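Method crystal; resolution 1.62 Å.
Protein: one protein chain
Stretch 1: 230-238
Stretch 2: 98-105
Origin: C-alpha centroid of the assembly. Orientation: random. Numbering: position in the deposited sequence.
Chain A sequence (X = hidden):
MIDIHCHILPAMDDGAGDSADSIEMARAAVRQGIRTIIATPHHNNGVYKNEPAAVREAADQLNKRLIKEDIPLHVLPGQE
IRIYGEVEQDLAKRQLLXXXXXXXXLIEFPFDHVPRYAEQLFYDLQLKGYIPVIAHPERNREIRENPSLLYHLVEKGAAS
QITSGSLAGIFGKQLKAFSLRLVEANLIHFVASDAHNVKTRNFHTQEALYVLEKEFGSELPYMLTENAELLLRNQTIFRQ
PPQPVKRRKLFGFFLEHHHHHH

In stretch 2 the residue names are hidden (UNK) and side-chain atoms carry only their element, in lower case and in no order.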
# COMPACT_ATOMS: atom_id res chain seq x y z
N LEU A 230 -6.43 4.38 11.45
CA LEU A 230 -6.95 5.72 11.14
C LEU A 230 -7.44 5.81 9.71
O LEU A 230 -8.52 6.35 9.46
CB LEU A 230 -5.90 6.82 11.42
CG LEU A 230 -5.48 6.98 12.88
CD1 LEU A 230 -4.22 7.81 12.93
CD2 LEU A 230 -6.60 7.61 13.72
N LEU A 231 -6.66 5.26 8.78
CA LEU A 231 -7.07 5.21 7.38
C LEU A 231 -8.39 4.46 7.23
O LEU A 231 -9.29 4.93 6.57
CB LEU A 231 -5.96 4.56 6.53
CG LEU A 231 -6.28 4.31 5.07
CD1 LEU A 231 -5.01 4.32 4.21
CD2 LEU A 231 -7.07 3.02 4.84
N LEU A 232 -8.51 3.30 7.83
CA LEU A 232 -9.71 2.52 7.69
C LEU A 232 -10.95 3.28 8.06
O LEU A 232 -11.96 3.14 7.38
CB LEU A 232 -9.62 1.22 8.48
CG LEU A 232 -10.67 0.18 8.08
CD1 LEU A 232 -10.32 -0.34 6.73
CD2 LEU A 232 -10.65 -0.95 9.00
N ARG A 233 -10.84 4.08 9.14
CA ARG A 233 -11.92 4.90 9.72
C ARG A 233 -12.09 6.24 9.01
O ARG A 233 -12.95 7.04 9.40
CB ARG A 233 -11.64 5.19 11.20
CG ARG A 233 -11.72 4.00 12.15
CD ARG A 233 -11.27 4.39 13.56
NE ARG A 233 -11.48 3.30 14.52
CZ ARG A 233 -12.61 3.12 15.22
NH1 ARG A 233 -13.63 3.95 15.08
NH2 ARG A 233 -12.70 2.10 16.07
N ASN A 234 -11.28 6.48 7.98
CA ASN A 234 -11.27 7.74 7.23
C ASN A 234 -10.88 8.95 8.09
O ASN A 234 -11.31 10.08 7.85
CB ASN A 234 -12.60 7.97 6.50
CG ASN A 234 -12.46 8.96 5.35
OD1 ASN A 234 -11.42 9.06 4.71
ND2 ASN A 234 -13.51 9.72 5.11
N GLN A 235 -10.05 8.68 9.09
CA GLN A 235 -9.48 9.71 9.95
C GLN A 235 -8.16 10.21 9.37
O GLN A 235 -7.61 9.63 8.45
CB GLN A 235 -9.22 9.16 11.36
CG GLN A 235 -10.48 8.82 12.14
CD GLN A 235 -11.42 9.98 12.23
OE1 GLN A 235 -12.44 10.01 11.54
NE2 GLN A 235 -11.08 10.96 13.06
N THR A 236 -7.66 11.30 9.94
CA THR A 236 -6.40 11.87 9.50
C THR A 236 -5.25 11.11 10.14
O THR A 236 -5.23 10.93 11.35
CB THR A 236 -6.35 13.36 9.86
OG1 THR A 236 -7.45 14.03 9.23
CG2 THR A 236 -5.03 13.99 9.40
N ILE A 237 -4.31 10.62 9.31
CA ILE A 237 -3.13 9.89 9.80
C ILE A 237 -2.18 10.80 10.58
O ILE A 237 -2.21 12.04 10.44
CB ILE A 237 -2.35 9.21 8.65
CG1 ILE A 237 -2.00 10.20 7.54
CG2 ILE A 237 -3.16 8.05 8.07
CD1 ILE A 237 -0.77 9.80 6.72
N PHE A 238 -1.33 10.18 11.40
CA PHE A 238 -0.34 10.90 12.19
C PHE A 238 0.97 10.98 11.43
O PHE A 238 1.46 9.99 10.87
CB PHE A 238 -0.12 10.26 13.55
CG PHE A 238 -1.36 10.13 14.38
CD1 PHE A 238 -1.53 9.04 15.23
CD2 PHE A 238 -2.37 11.11 14.33
CE1 PHE A 238 -2.68 8.93 16.02
CE2 PHE A 238 -3.52 10.99 15.10
CZ PHE A 238 -3.67 9.89 15.95
N UNK A 98 -10.80 4.42 -4.19
CA UNK A 98 -9.85 4.76 -3.14
C UNK A 98 -9.82 3.59 -2.16
O UNK A 98 -10.58 2.62 -2.31
o UNK A 98 -11.54 5.97 -1.91
c UNK A 98 -10.23 6.07 -2.45
N UNK A 99 -8.91 3.65 -1.19
CA UNK A 99 -8.72 2.54 -0.26
C UNK A 99 -9.92 2.49 0.68
O UNK A 99 -10.17 3.41 1.42
c UNK A 99 -5.89 1.35 -1.00
c UNK A 99 -7.40 2.72 0.52
c UNK A 99 -6.11 2.73 -0.33
c UNK A 99 -4.93 3.09 0.53
N UNK A 100 -10.67 1.38 0.62
CA UNK A 100 -11.88 1.23 1.40
C UNK A 100 -12.82 2.43 1.28
O UNK A 100 -13.48 2.82 2.25
c UNK A 100 -12.75 0.53 3.68
o UNK A 100 -13.60 -0.17 3.15
c UNK A 100 -11.54 0.97 2.89
n UNK A 100 -12.84 0.95 4.94
N UNK A 101 -12.87 3.03 0.09
CA UNK A 101 -13.74 4.19 -0.16
C UNK A 101 -13.45 5.39 0.75
O UNK A 101 -14.32 6.25 0.94
c UNK A 101 -15.22 3.78 -0.03
o UNK A 101 -15.31 2.93 -2.26
c UNK A 101 -15.64 2.76 -1.06
o UNK A 101 -16.29 1.76 -0.66
N UNK A 102 -12.25 5.46 1.32
CA UNK A 102 -11.84 6.59 2.15
C UNK A 102 -11.18 7.67 1.31
O UNK A 102 -11.11 7.57 0.10
o UNK A 102 -9.58 5.82 2.58
c UNK A 102 -11.37 4.98 4.03
c UNK A 102 -10.83 6.16 3.22
N UNK A 103 -10.66 8.70 1.99
CA UNK A 103 -9.95 9.77 1.31
C UNK A 103 -8.56 9.37 0.85
O UNK A 103 -7.91 10.16 0.17
c UNK A 103 -9.84 10.99 2.22
n UNK A 103 -10.07 13.60 5.63
c UNK A 103 -8.77 12.12 4.17
c UNK A 103 -8.81 10.87 3.33
c UNK A 103 -9.97 12.22 5.05
N UNK A 104 -8.10 8.19 1.24
CA UNK A 104 -6.75 7.73 0.90
C UNK A 104 -6.77 6.95 -0.40
O UNK A 104 -7.56 6.03 -0.58
c UNK A 104 -4.73 9.12 4.73
c UNK A 104 -5.80 9.20 5.63
c UNK A 104 -6.03 7.66 3.31
c UNK A 104 -4.86 8.37 3.57
c UNK A 104 -7.10 7.77 4.21
c UNK A 104 -6.19 6.87 2.03
c UNK A 104 -6.98 8.52 5.37
o UNK A 104 -5.67 9.95 6.76
N UNK A 105 -5.89 7.31 -1.33
CA UNK A 105 -5.87 6.67 -2.63
C UNK A 105 -4.45 6.19 -2.89
O UNK A 105 -3.49 6.93 -2.64
c UNK A 105 -6.31 6.97 -5.15
c UNK A 105 -5.72 9.00 -3.72
c UNK A 105 -6.38 7.63 -3.77
c UNK A 105 -6.93 7.82 -6.27
O HOH W 1 -10.74 12.70 7.94

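Position 98 carries one carbon and then one oxygen; its oxygen, the nearest side-chain atom to stretch 1, is still 7.3 Å from Asn234 OD1. A lone hydroxyl on CB identifies Ser98. Its OG donates to the backbone O of position 102 (2.6 Å), a bond that links the two ends of the 98-102 segment.

Position 99 has four carbons, forked at the second. One terminal carbon lies 3.9 Å from Leu231 CD1, an apolar contact. A fork at the second carbon, with no heteroatom, gives Leu99.

At position 100 two carbons end in one oxygen and one nitrogen, the composition of a carboxamide. The CA-to-CB bond points toward stretch 1, and the nitrogen makes a weak hydrogen bond to Leu232 O (3.4 Å, 134°), while Leu232 CD1 sits 3.3 Å from the same nitrogen. This is Asn100.

Position 101 again has two carbons, but the second bears two oxygens, a carboxylate. The side chain makes no contact with stretch 1, and its end leads away; both oxygens are hydrogen-bonded elsewhere in the structure. The residue is Asp101.

Position 102 branches at CB into one oxygen and one carbon, and the branch carbon packs 3.3 Å from Leu231 O. This defines Thr102. OG1 donates to Leu99 O (2.7 Å) and accepts from the backbone N of position 104 (3.1 Å, 161°), so one hydroxyl joins two backbone groups of its own stretch.

Position 103 is a row of four carbons ending in nitrogen. Its backbone N donates to Asn234 OD1 (2.8 Å, 162°), and its second side-chain carbon lies 3.5 Å from that oxygen. The chain is Lys103. NZ reaches Asn234 O indirectly, donating to a water (NZ to water O, 2.6 Å) that in turn donates to the carbonyl (water O to Asn234 O, 2.7 Å).

Position 104 has one carbon, then a six-carbon ring bearing one oxygen. That oxygen donates to Gln235 O (2.6 Å) and accepts from Ile237 N (3.0 Å, 136°). Leu231 CB lies over one ring face, and Gln235 O is at the edge, near the ring plane. This is Tyr104.

Position 105 shows four carbons forked at the first, one arm two carbons long. Its CA-to-CB bond points away, and it makes no contact with stretch 1: Ile105.

The contact, burying 511 Å² in total, follows the end of a helix. Asn234, with phi/psi of 63/30, leaves the helix in a Schellman motif, and its side chain accepts the Lys103 backbone. Beyond this turn, Tyr104 OH ties together two backbone groups of the departing chain, while Leu231 supplies apolar packing against Leu99 and Tyr104.

Stretch 2 98-105: SLNDTKYI
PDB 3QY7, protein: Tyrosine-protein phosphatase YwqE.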